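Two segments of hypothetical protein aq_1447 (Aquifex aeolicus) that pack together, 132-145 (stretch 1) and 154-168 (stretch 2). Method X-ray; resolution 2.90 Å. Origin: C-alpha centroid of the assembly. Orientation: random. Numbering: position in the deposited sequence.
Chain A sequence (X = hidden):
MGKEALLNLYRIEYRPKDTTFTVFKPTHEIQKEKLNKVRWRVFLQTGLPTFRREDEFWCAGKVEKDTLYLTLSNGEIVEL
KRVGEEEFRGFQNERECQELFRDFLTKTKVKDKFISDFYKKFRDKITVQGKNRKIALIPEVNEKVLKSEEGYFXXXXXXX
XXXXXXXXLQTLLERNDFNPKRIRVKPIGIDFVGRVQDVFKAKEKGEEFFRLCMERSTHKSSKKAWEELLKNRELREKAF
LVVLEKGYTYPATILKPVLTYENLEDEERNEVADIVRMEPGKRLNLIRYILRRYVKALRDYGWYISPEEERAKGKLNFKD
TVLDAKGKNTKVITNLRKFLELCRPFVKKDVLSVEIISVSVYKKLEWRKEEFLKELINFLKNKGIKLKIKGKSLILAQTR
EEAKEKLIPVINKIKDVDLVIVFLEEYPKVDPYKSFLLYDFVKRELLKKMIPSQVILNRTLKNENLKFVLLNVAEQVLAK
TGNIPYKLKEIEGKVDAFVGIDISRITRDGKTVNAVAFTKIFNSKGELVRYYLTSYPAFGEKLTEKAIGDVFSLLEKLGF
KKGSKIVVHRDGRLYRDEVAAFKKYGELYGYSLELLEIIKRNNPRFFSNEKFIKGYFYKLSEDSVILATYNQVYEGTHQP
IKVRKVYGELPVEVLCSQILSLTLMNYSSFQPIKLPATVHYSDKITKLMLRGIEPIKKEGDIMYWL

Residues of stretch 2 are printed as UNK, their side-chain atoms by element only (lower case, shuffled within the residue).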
ATOM      1  N   ASN A 132      -7.090   6.438  30.448  1.00 95.96           N
ATOM      2  CA  ASN A 132      -8.148   5.419  30.148  1.00 96.08           C
ATOM      3  C   ASN A 132      -7.817   4.303  29.103  1.00 95.88           C
ATOM      4  O   ASN A 132      -8.714   3.512  28.745  1.00 91.26           O
ATOM      5  CB  ASN A 132      -9.549   6.040  29.810  1.00101.49           C
ATOM      6  CG  ASN A 132      -9.992   7.140  30.792  1.00100.53           C
ATOM      7  OD1 ASN A 132     -10.269   6.879  31.964  1.00 98.99           O
ATOM      8  ND2 ASN A 132     -10.050   8.382  30.298  1.00 96.81           N
ATOM      9  N   ARG A 133      -6.544   4.201  28.677  1.00 91.21           N
ATOM     10  CA  ARG A 133      -6.094   3.204  27.675  1.00 85.19           C
ATOM     11  C   ARG A 133      -4.556   2.978  27.686  1.00 82.56           C
ATOM     12  O   ARG A 133      -3.796   3.902  27.954  1.00 80.03           O
ATOM     13  CB  ARG A 133      -6.573   3.660  26.286  1.00 89.54           C
ATOM     14  CG  ARG A 133      -6.507   2.662  25.129  1.00 90.90           C
ATOM     15  CD  ARG A 133      -7.348   3.204  23.967  1.00 94.37           C
ATOM     16  NE  ARG A 133      -7.074   2.570  22.675  1.00 94.33           N
ATOM     17  CZ  ARG A 133      -7.350   3.117  21.490  1.00 93.43           C
ATOM     18  NH1 ARG A 133      -7.913   4.312  21.409  1.00 96.16           N
ATOM     19  NH2 ARG A 133      -7.052   2.466  20.376  1.00 90.45           N
ATOM     20  N   LYS A 134      -4.117   1.757  27.361  1.00 77.50           N
ATOM     21  CA  LYS A 134      -2.686   1.354  27.338  1.00 73.31           C
ATOM     22  C   LYS A 134      -2.345   0.563  26.029  1.00 67.42           C
ATOM     23  O   LYS A 134      -2.972  -0.456  25.715  1.00 64.68           O
ATOM     24  CB  LYS A 134      -2.390   0.503  28.596  1.00 77.18           C
ATOM     25  CG  LYS A 134      -0.948   0.483  29.114  1.00 73.43           C
ATOM     26  CD  LYS A 134      -0.818  -0.405  30.385  1.00 68.43           C
ATOM     27  CE  LYS A 134       0.652  -0.589  30.859  1.00 75.77           C
ATOM     28  NZ  LYS A 134       0.833  -1.568  31.996  1.00 69.17           N
ATOM     29  N   ILE A 135      -1.363   1.061  25.270  1.00 67.59           N
ATOM     30  CA  ILE A 135      -0.926   0.477  23.978  1.00 62.55           C
ATOM     31  C   ILE A 135       0.539  -0.072  23.985  1.00 61.78           C
ATOM     32  O   ILE A 135       1.373   0.356  24.797  1.00 61.10           O
ATOM     33  CB  ILE A 135      -1.048   1.553  22.816  1.00 59.68           C
ATOM     34  CG1 ILE A 135      -2.426   2.214  22.802  1.00 61.21           C
ATOM     35  CG2 ILE A 135      -0.861   0.914  21.450  1.00 61.94           C
ATOM     36  CD1 ILE A 135      -2.532   3.399  21.862  1.00 62.46           C
ATOM     37  N   ALA A 136       0.828  -1.015  23.073  1.00 59.98           N
ATOM     38  CA  ALA A 136       2.154  -1.637  22.888  1.00 54.02           C
ATOM     39  C   ALA A 136       2.524  -1.625  21.403  1.00 44.90           C
ATOM     40  O   ALA A 136       1.664  -1.775  20.536  1.00 49.48           O
ATOM     41  CB  ALA A 136       2.158  -3.068  23.408  1.00 53.17           C
ATOM     42  N   LEU A 137       3.807  -1.422  21.122  1.00 49.26           N
ATOM     43  CA  LEU A 137       4.334  -1.374  19.753  1.00 47.09           C
ATOM     44  C   LEU A 137       5.021  -2.697  19.463  1.00 43.78           C
ATOM     45  O   LEU A 137       6.240  -2.787  19.500  1.00 47.52           O
ATOM     46  CB  LEU A 137       5.361  -0.239  19.618  1.00 50.58           C
ATOM     47  CG  LEU A 137       4.968   1.182  20.018  1.00 55.81           C
ATOM     48  CD1 LEU A 137       6.161   1.903  20.641  1.00 54.54           C
ATOM     49  CD2 LEU A 137       4.410   1.930  18.824  1.00 53.05           C
ATOM     50  N   ILE A 138       4.236  -3.723  19.163  1.00 44.45           N
ATOM     51  CA  ILE A 138       4.774  -5.056  18.898  1.00 42.97           C
ATOM     52  C   ILE A 138       5.668  -5.143  17.654  1.00 47.88           C
ATOM     53  O   ILE A 138       5.368  -4.535  16.644  1.00 49.62           O
ATOM     54  CB  ILE A 138       3.618  -6.097  18.908  1.00 42.68           C
ATOM     55  CG1 ILE A 138       3.147  -6.247  20.358  1.00 43.50           C
ATOM     56  CG2 ILE A 138       4.058  -7.471  18.323  1.00 36.69           C
ATOM     57  CD1 ILE A 138       1.748  -6.773  20.517  1.00 56.29           C
ATOM     58  N   PRO A 139       6.861  -5.757  17.785  1.00 49.30           N
ATOM     59  CA  PRO A 139       7.785  -5.896  16.647  1.00 53.01           C
ATOM     60  C   PRO A 139       7.426  -7.059  15.743  1.00 54.61           C
ATOM     61  O   PRO A 139       7.098  -8.157  16.206  1.00 54.65           O
ATOM     62  CB  PRO A 139       9.129  -6.177  17.311  1.00 46.40           C
ATOM     63  CG  PRO A 139       8.939  -5.749  18.702  1.00 47.92           C
ATOM     64  CD  PRO A 139       7.556  -6.088  19.038  1.00 46.72           C
ATOM     65  N   GLU A 140       7.470  -6.799  14.446  1.00 60.06           N
ATOM     66  CA  GLU A 140       7.209  -7.826  13.453  1.00 63.90           C
ATOM     67  C   GLU A 140       8.440  -7.878  12.571  1.00 58.36           C
ATOM     68  O   GLU A 140       9.039  -6.847  12.213  1.00 54.35           O
ATOM     69  CB  GLU A 140       5.929  -7.551  12.639  1.00 68.80           C
ATOM     70  CG  GLU A 140       5.978  -6.305  11.745  1.00 77.15           C
ATOM     71  CD  GLU A 140       4.640  -5.899  11.158  1.00 88.26           C
ATOM     72  OE1 GLU A 140       3.760  -6.780  11.007  1.00 92.24           O
ATOM     73  OE2 GLU A 140       4.479  -4.690  10.842  1.00 89.11           O
ATOM     74  N   VAL A 141       8.888  -9.108  12.359  1.00 56.34           N
ATOM     75  CA  VAL A 141      10.050  -9.371  11.545  1.00 52.83           C
ATOM     76  C   VAL A 141       9.575 -10.165  10.333  1.00 48.58           C
ATOM     77  O   VAL A 141       9.197 -11.339  10.441  1.00 41.11           O
ATOM     78  CB  VAL A 141      11.154 -10.147  12.325  1.00 45.31           C
ATOM     79  CG1 VAL A 141      12.517  -9.682  11.880  1.00 48.19           C
ATOM     80  CG2 VAL A 141      11.006  -9.973  13.845  1.00 51.20           C
ATOM     81  N   ASN A 142       9.507  -9.466   9.205  1.00 46.00           N
ATOM     82  CA  ASN A 142       9.092 -10.050   7.943  1.00 49.76           C
ATOM     83  C   ASN A 142      10.297 -10.299   7.024  1.00 48.09           C
ATOM     84  O   ASN A 142      11.133  -9.407   6.818  1.00 48.27           O
ATOM     85  CB  ASN A 142       8.045  -9.152   7.269  1.00 52.35           C
ATOM     86  CG  ASN A 142       6.651  -9.233   7.940  1.00 62.65           C
ATOM     87  OD1 ASN A 142       6.482  -9.714   9.074  1.00 64.25           O
ATOM     88  ND2 ASN A 142       5.645  -8.762   7.216  1.00 61.03           N
ATOM     89  N   GLU A 143      10.430 -11.553   6.582  1.00 50.07           N
ATOM     90  CA  GLU A 143      11.503 -12.003   5.673  1.00 45.28           C
ATOM     91  C   GLU A 143      10.891 -12.542   4.387  1.00 47.67           C
ATOM     92  O   GLU A 143       9.935 -13.327   4.409  1.00 50.48           O
ATOM     93  CB  GLU A 143      12.344 -13.168   6.239  1.00 44.07           C
ATOM     94  CG  GLU A 143      12.841 -13.063   7.658  1.00 36.04           C
ATOM     95  CD  GLU A 143      11.771 -13.374   8.677  1.00 34.03           C
ATOM     96  OE1 GLU A 143      10.759 -14.025   8.331  1.00 32.63           O
ATOM     97  OE2 GLU A 143      11.948 -12.965   9.840  1.00 38.03           O
ATOM     98  N   LYS A 144      11.463 -12.133   3.272  1.00 47.35           N
ATOM     99  CA  LYS A 144      11.037 -12.606   1.970  1.00 41.64           C
ATOM    100  C   LYS A 144      12.320 -12.833   1.166  1.00 40.07           C
ATOM    101  O   LYS A 144      13.306 -12.109   1.349  1.00 42.27           O
ATOM    102  CB  LYS A 144      10.109 -11.591   1.302  1.00 37.05           C
ATOM    103  CG  LYS A 144       8.656 -11.852   1.590  1.00 45.00           C
ATOM    104  CD  LYS A 144       7.814 -10.630   1.382  1.00 44.00           C
ATOM    105  CE  LYS A 144       6.380 -10.921   1.778  1.00 49.81           C
ATOM    106  NZ  LYS A 144       5.662  -9.656   2.140  1.00 57.02           N
ATOM    107  N   VAL A 145      12.358 -13.907   0.382  1.00 39.02           N
ATOM    108  CA  VAL A 145      13.525 -14.197  -0.442  1.00 33.56           C
ATOM    109  C   VAL A 145      13.283 -13.722  -1.864  1.00 29.87           C
ATOM    110  O   VAL A 145      12.337 -14.151  -2.512  1.00 34.16           O
ATOM    111  CB  VAL A 145      13.906 -15.691  -0.411  1.00 32.38           C
ATOM    112  CG1 VAL A 145      14.972 -15.995  -1.447  1.00 36.21           C
ATOM    113  CG2 VAL A 145      14.417 -16.061   0.994  1.00 33.91           C
ATOM    114  N   UNK A 154      18.341 -13.122  -2.525  1.00 23.53           N
ATOM    115  CA  UNK A 154      18.575 -12.130  -1.482  1.00 26.98           C
ATOM    116  C   UNK A 154      17.582 -12.275  -0.345  1.00 24.36           C
ATOM    117  O   UNK A 154      16.385 -12.490  -0.577  1.00 30.79           O
ATOM    118  c   UNK A 154      20.760 -10.582  -2.947  1.00 15.82           C
ATOM    119  c   UNK A 154      18.963  -9.091  -3.894  1.00 11.66           C
ATOM    120  c   UNK A 154      19.278 -10.430  -3.296  1.00 17.74           C
ATOM    121  c   UNK A 154      18.453 -10.716  -2.048  1.00 13.76           C
ATOM    122  N   UNK A 155      18.066 -12.230   0.891  1.00 24.60           N
ATOM    123  CA  UNK A 155      17.132 -12.281   1.976  1.00 19.41           C
ATOM    124  C   UNK A 155      16.820 -10.847   2.263  1.00 22.19           C
ATOM    125  O   UNK A 155      17.712 -10.022   2.501  1.00 19.04           O
ATOM    126  c   UNK A 155      17.342 -13.529   5.605  1.00 17.57           C
ATOM    127  c   UNK A 155      15.394 -13.778   4.103  1.00 20.94           C
ATOM    128  c   UNK A 155      16.659 -12.976   4.400  1.00 14.60           C
ATOM    129  c   UNK A 155      17.654 -12.973   3.223  1.00 15.36           C
ATOM    130  N   UNK A 156      15.560 -10.546   1.995  1.00 25.24           N
ATOM    131  CA  UNK A 156      14.998  -9.250   2.256  1.00 27.72           C
ATOM    132  C   UNK A 156      14.502  -9.403   3.694  1.00 33.78           C
ATOM    133  O   UNK A 156      13.617 -10.236   3.972  1.00 31.69           O
ATOM    134  n   UNK A 156      13.382  -6.891   2.661  1.00 25.40           N
ATOM    135  c   UNK A 156      12.982  -7.817   1.721  1.00 27.98           C
ATOM    136  c   UNK A 156      11.717  -7.480   1.374  1.00 29.82           C
ATOM    137  c   UNK A 156      12.397  -6.041   2.892  1.00 30.03           C
ATOM    138  n   UNK A 156      11.378  -6.374   2.121  1.00 38.35           N
ATOM    139  c   UNK A 156      13.837  -8.970   1.310  1.00 21.11           C
ATOM    140  N   UNK A 157      15.111  -8.618   4.586  1.00 34.65           N
ATOM    141  CA  UNK A 157      14.757  -8.640   5.994  1.00 35.85           C
ATOM    142  C   UNK A 157      14.482  -7.256   6.567  1.00 34.24           C
ATOM    143  O   UNK A 157      15.302  -6.344   6.462  1.00 35.39           O
ATOM    144  c   UNK A 157      15.861  -9.483   8.308  1.00 32.09           C
ATOM    145  c   UNK A 157      16.897 -10.516   8.633  1.00 37.66           C
ATOM    146  c   UNK A 157      15.845  -9.363   6.781  1.00 34.06           C
ATOM    147  c   UNK A 157      14.540  -9.887   8.911  1.00 32.55           C
ATOM    148  N   UNK A 158      13.326  -7.129   7.202  1.00 37.46           N
ATOM    149  CA  UNK A 158      12.926  -5.873   7.802  1.00 39.80           C
ATOM    150  C   UNK A 158      12.363  -6.099   9.200  1.00 42.03           C
ATOM    151  O   UNK A 158      12.091  -7.238   9.608  1.00 41.27           O
ATOM    152  o   UNK A 158      12.441  -3.048   7.946  1.00 27.63           O
ATOM    153  c   UNK A 158      12.005  -3.642   6.926  1.00 40.63           C
ATOM    154  c   UNK A 158      11.877  -5.171   6.919  1.00 42.06           C
ATOM    155  o   UNK A 158      11.659  -3.043   5.885  1.00 44.26           O
ATOM    156  N   UNK A 159      12.198  -4.976   9.905  1.00 38.94           N
ATOM    157  CA  UNK A 159      11.659  -4.906  11.257  1.00 39.42           C
ATOM    158  C   UNK A 159      10.683  -3.742  11.320  1.00 37.65           C
ATOM    159  O   UNK A 159      11.056  -2.584  11.130  1.00 32.96           O
ATOM    160  c   UNK A 159      13.350  -4.024  14.553  1.00 39.89           C
ATOM    161  c   UNK A 159      12.070  -6.091  14.207  1.00 43.29           C
ATOM    162  c   UNK A 159      12.782  -4.690  12.274  1.00 36.59           C
ATOM    163  c   UNK A 159      12.312  -4.681  13.720  1.00 35.99           C
ATOM    164  N   UNK A 160       9.416  -4.060  11.518  1.00 36.96           N
ATOM    165  CA  UNK A 160       8.405  -3.023  11.617  1.00 49.02           C
ATOM    166  C   UNK A 160       7.718  -3.127  12.980  1.00 44.35           C
ATOM    167  O   UNK A 160       7.973  -4.078  13.713  1.00 44.89           O
ATOM    168  c   UNK A 160       8.153  -2.763   9.088  1.00 70.15           C
ATOM    169  n   UNK A 160       7.526  -2.821   5.279  1.00 69.28           N
ATOM    170  c   UNK A 160       7.447  -3.129  10.419  1.00 55.52           C
ATOM    171  c   UNK A 160       8.220  -2.675   6.584  1.00 78.87           C
ATOM    172  c   UNK A 160       7.354  -3.022   7.809  1.00 76.90           C
ATOM    173  N   UNK A 161       6.962  -2.101  13.375  1.00 43.01           N
ATOM    174  CA  UNK A 161       6.254  -2.104  14.667  1.00 42.49           C
ATOM    175  C   UNK A 161       4.754  -2.058  14.524  1.00 41.60           C
ATOM    176  O   UNK A 161       4.188  -1.078  14.054  1.00 39.58           O
ATOM    177  c   UNK A 161      10.515  -0.758  15.899  1.00 54.15           C
ATOM    178  c   UNK A 161       8.348  -1.942  17.242  1.00 54.22           C
ATOM    179  c   UNK A 161       9.193  -0.542  15.451  1.00 52.31           C
ATOM    180  c   UNK A 161      10.759  -1.572  17.022  1.00 51.26           C
ATOM    181  c   UNK A 161       8.102  -1.136  16.114  1.00 51.22           C
ATOM    182  c   UNK A 161       6.711  -0.965  15.584  1.00 43.89           C
ATOM    183  c   UNK A 161       9.673  -2.165  17.699  1.00 47.97           C
ATOM    184  N   UNK A 162       4.125  -3.138  14.956  1.00 39.59           N
ATOM    185  CA  UNK A 162       2.683  -3.314  14.903  1.00 41.98           C
ATOM    186  C   UNK A 162       2.101  -2.661  16.142  1.00 42.28           C
ATOM    187  O   UNK A 162       2.464  -3.022  17.261  1.00 37.50           O
ATOM    188  n   UNK A 162       0.983  -6.643   9.970  1.00 78.42           N
ATOM    189  c   UNK A 162       0.589  -4.762  13.109  1.00 71.06           C
ATOM    190  c   UNK A 162       2.357  -4.824  14.866  1.00 46.77           C
ATOM    191  c   UNK A 162       0.930  -5.168  14.522  1.00 54.01           C
ATOM    192  n   UNK A 162       0.863  -5.795  12.109  1.00 75.99           N
ATOM    193  n   UNK A 162       0.430  -4.427  10.279  1.00 73.68           N
ATOM    194  c   UNK A 162       0.775  -5.613  10.789  1.00 76.95           C
ATOM    195  N   UNK A 163       1.248  -1.658  15.931  1.00 41.13           N
ATOM    196  CA  UNK A 163       0.619  -0.929  17.042  1.00 43.68           C
ATOM    197  C   UNK A 163      -0.609  -1.713  17.478  1.00 43.54           C
ATOM    198  O   UNK A 163      -1.536  -1.915  16.704  1.00 43.31           O
ATOM    199  c   UNK A 163      -0.051   1.356  17.910  1.00 39.86           C
ATOM    200  c   UNK A 163       0.232   0.539  16.650  1.00 47.61           C
ATOM    201  c   UNK A 163       1.004   2.552  15.205  1.00 42.14           C
ATOM    202  c   UNK A 163       1.379   1.224  15.878  1.00 47.35           C
ATOM    203  N   UNK A 164      -0.586  -2.191  18.716  1.00 44.38           N
ATOM    204  CA  UNK A 164      -1.668  -3.005  19.242  1.00 50.70           C
ATOM    205  C   UNK A 164      -1.999  -2.682  20.689  1.00 52.64           C
ATOM    206  O   UNK A 164      -1.095  -2.349  21.441  1.00 55.94           O
ATOM    207  n   UNK A 164      -0.922  -7.076  16.548  1.00 60.09           N
ATOM    208  c   UNK A 164      -1.270  -4.489  19.153  1.00 51.96           C
ATOM    209  o   UNK A 164      -0.957  -7.260  18.765  1.00 55.62           O
ATOM    210  c   UNK A 164      -1.117  -6.590  17.751  1.00 58.23           C
ATOM    211  c   UNK A 164      -1.561  -5.157  17.811  1.00 51.07           C
ATOM    212  N   UNK A 165      -3.299  -2.726  21.084  1.00 58.42           N
ATOM    213  CA  UNK A 165      -3.727  -2.450  22.467  1.00 57.27           C
ATOM    214  C   UNK A 165      -3.523  -3.689  23.345  1.00 60.58           C
ATOM    215  O   UNK A 165      -3.499  -4.815  22.842  1.00 61.89           O
ATOM    216  c   UNK A 165      -5.380  -1.748  20.917  1.00 63.78           C
ATOM    217  c   UNK A 165      -4.489  -2.716  20.211  1.00 63.95           C
ATOM    218  c   UNK A 165      -5.227  -2.160  22.324  1.00 61.70           C
ATOM    219  N   UNK A 166      -3.401  -3.470  24.652  1.00 59.32           N
ATOM    220  CA  UNK A 166      -3.201  -4.550  25.617  1.00 62.37           C
ATOM    221  C   UNK A 166      -4.446  -5.420  25.684  1.00 65.80           C
ATOM    222  O   UNK A 166      -4.366  -6.653  25.785  1.00 64.42           O
ATOM    223  c   UNK A 166      -2.900  -3.956  27.001  1.00 70.04           C
ATOM    224  c   UNK A 166      -0.715  -4.563  28.140  1.00 76.29           C
ATOM    225  c   UNK A 166       1.371  -3.318  27.717  1.00 71.62           C
ATOM    226  c   UNK A 166      -0.741  -2.675  26.608  1.00 74.96           C
ATOM    227  c   UNK A 166       0.687  -4.375  28.380  1.00 75.92           C
ATOM    228  c   UNK A 166       0.657  -2.466  26.830  1.00 69.06           C
ATOM    229  c   UNK A 166      -1.431  -3.721  27.258  1.00 71.61           C
ATOM    230  N   UNK A 167      -5.583  -4.749  25.508  1.00 62.28           N
ATOM    231  CA  UNK A 167      -6.897  -5.363  25.553  1.00 61.19           C
ATOM    232  C   UNK A 167      -7.158  -6.159  24.305  1.00 53.26           C
ATOM    233  O   UNK A 167      -6.758  -5.783  23.206  1.00 53.78           O
ATOM    234  c   UNK A 167      -7.753  -3.210  26.746  1.00 67.90           C
ATOM    235  c   UNK A 167      -7.992  -4.304  25.691  1.00 68.34           C
ATOM    236  c   UNK A 167      -7.532  -1.847  26.116  1.00 69.84           C
ATOM    237  o   UNK A 167      -6.413  -1.302  26.226  1.00 73.23           O
ATOM    238  o   UNK A 167      -8.483  -1.321  25.501  1.00 73.80           O
ATOM    239  N   UNK A 168      -7.854  -7.259  24.510  1.00 52.19           N
ATOM    240  CA  UNK A 168      -8.254  -8.190  23.472  1.00 43.87           C
ATOM    241  C   UNK A 168      -9.464  -7.568  22.756  1.00 40.24           C
ATOM    242  O   UNK A 168      -9.956  -6.518  23.176  1.00 36.11           O
ATOM    243  o   UNK A 168      -7.471 -10.050  24.810  1.00 45.65           O
ATOM    244  c   UNK A 168      -9.179 -10.514  23.264  1.00 43.11           C
ATOM    245  c   UNK A 168      -8.635  -9.510  24.180  1.00 45.53           C
TER

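Position 154 carries four carbons forked at the second, their end leading away from stretch 1: Leu 154. Its backbone contributes instead, O lying 3.3 Å from Val 145 CA in a CA-H...O contact.

Position 155 has the same fork, one tip near Val 145. It is Leu 155, with CD1 4.0 Å from Val 145 CG2.

At 156 one carbon, resting against Lys 144 O, leads to a five-membered ring of three carbons and two nitrogens: His 156. Its CB lies 3.2 Å from Lys 144 O; its N donates to that O at 2.8 Å, and its O accepts from Lys 144 N at 3.0 Å.

Position 157 repeats the four-carbon fork, a tip against Val 141: Leu 157, whose CD1 is 3.6 Å from Val 141 CG1.

Position 158 has two carbons, the second carrying two oxygens and leading away from stretch 1: Asp 158. Its OD1 accepts from the backbone N of position 159 at 2.8 Å, while its own N donates to Asn 142 O at 3.2 Å.

Position 159 is forked again, one tip touching both Val 141 and Pro 139: Leu 159. Its CD1 sits 4.0 Å from Val 141 CG2 and 4.3 Å from Pro 139 CB, so one methyl serves two neighbours.

Position 160 is four carbons in a row ending in nitrogen, the first near the Glu 140 carboxylate, the end leading away: Lys 160. Its N to Glu 140 O and its O to Glu 140 N are hydrogen bonds of 2.9 Å.

Position 161 has one carbon and a six-carbon ring, its edge at Leu 137 O: Phe 161, with CD2 3.2 Å from Leu 137 O. Its partner Pro 139 has no N-H to donate, and this non-hydrogen-bonded pair requires none.

Position 162 has three carbons, a nitrogen, then a carbon bearing two more nitrogens, one by the Glu 140 carboxylate: Arg 162. Its NH2 forms a salt bridge with Glu 140 OE1 at 3.0 Å.

Position 163 has four carbons forked at the first, one arm two carbons long, touching Ile 135: Ile 163. Its CG2 is 3.7 Å from Ile 135 CG2.

Position 164 has three carbons, the third bearing one oxygen and one nitrogen, reaching Ile 138: Gln 164, with OE1 3.3 Å from Ile 138 CD1.

Position 165 closes three carbons onto its backbone N, paired with Ile 135: Pro 165.

Position 166 has one carbon and a six-carbon ring, Lys 134 over one face: Phe 166. Its N donates to Lys 134 O at 3.2 Å.

Position 167 has three carbons, the third with two oxygens, near Arg 133: Glu 167. Position 168, one carbon bearing an oxygen and a carbon, is out of reach: Thr 168.

The contact is an antiparallel ladder. Leu 155, Leu 157, Leu 159, Phe 161 and Ile 163 share one face with Val 141 and Pro 139; Arg 162 and Glu 140 pair on the other. Backbone bonds set register, alternation assigns each position its face, and the residue is then fitted to that face.

Stretch 2 154-168: LLHLDLKFRIQPFET
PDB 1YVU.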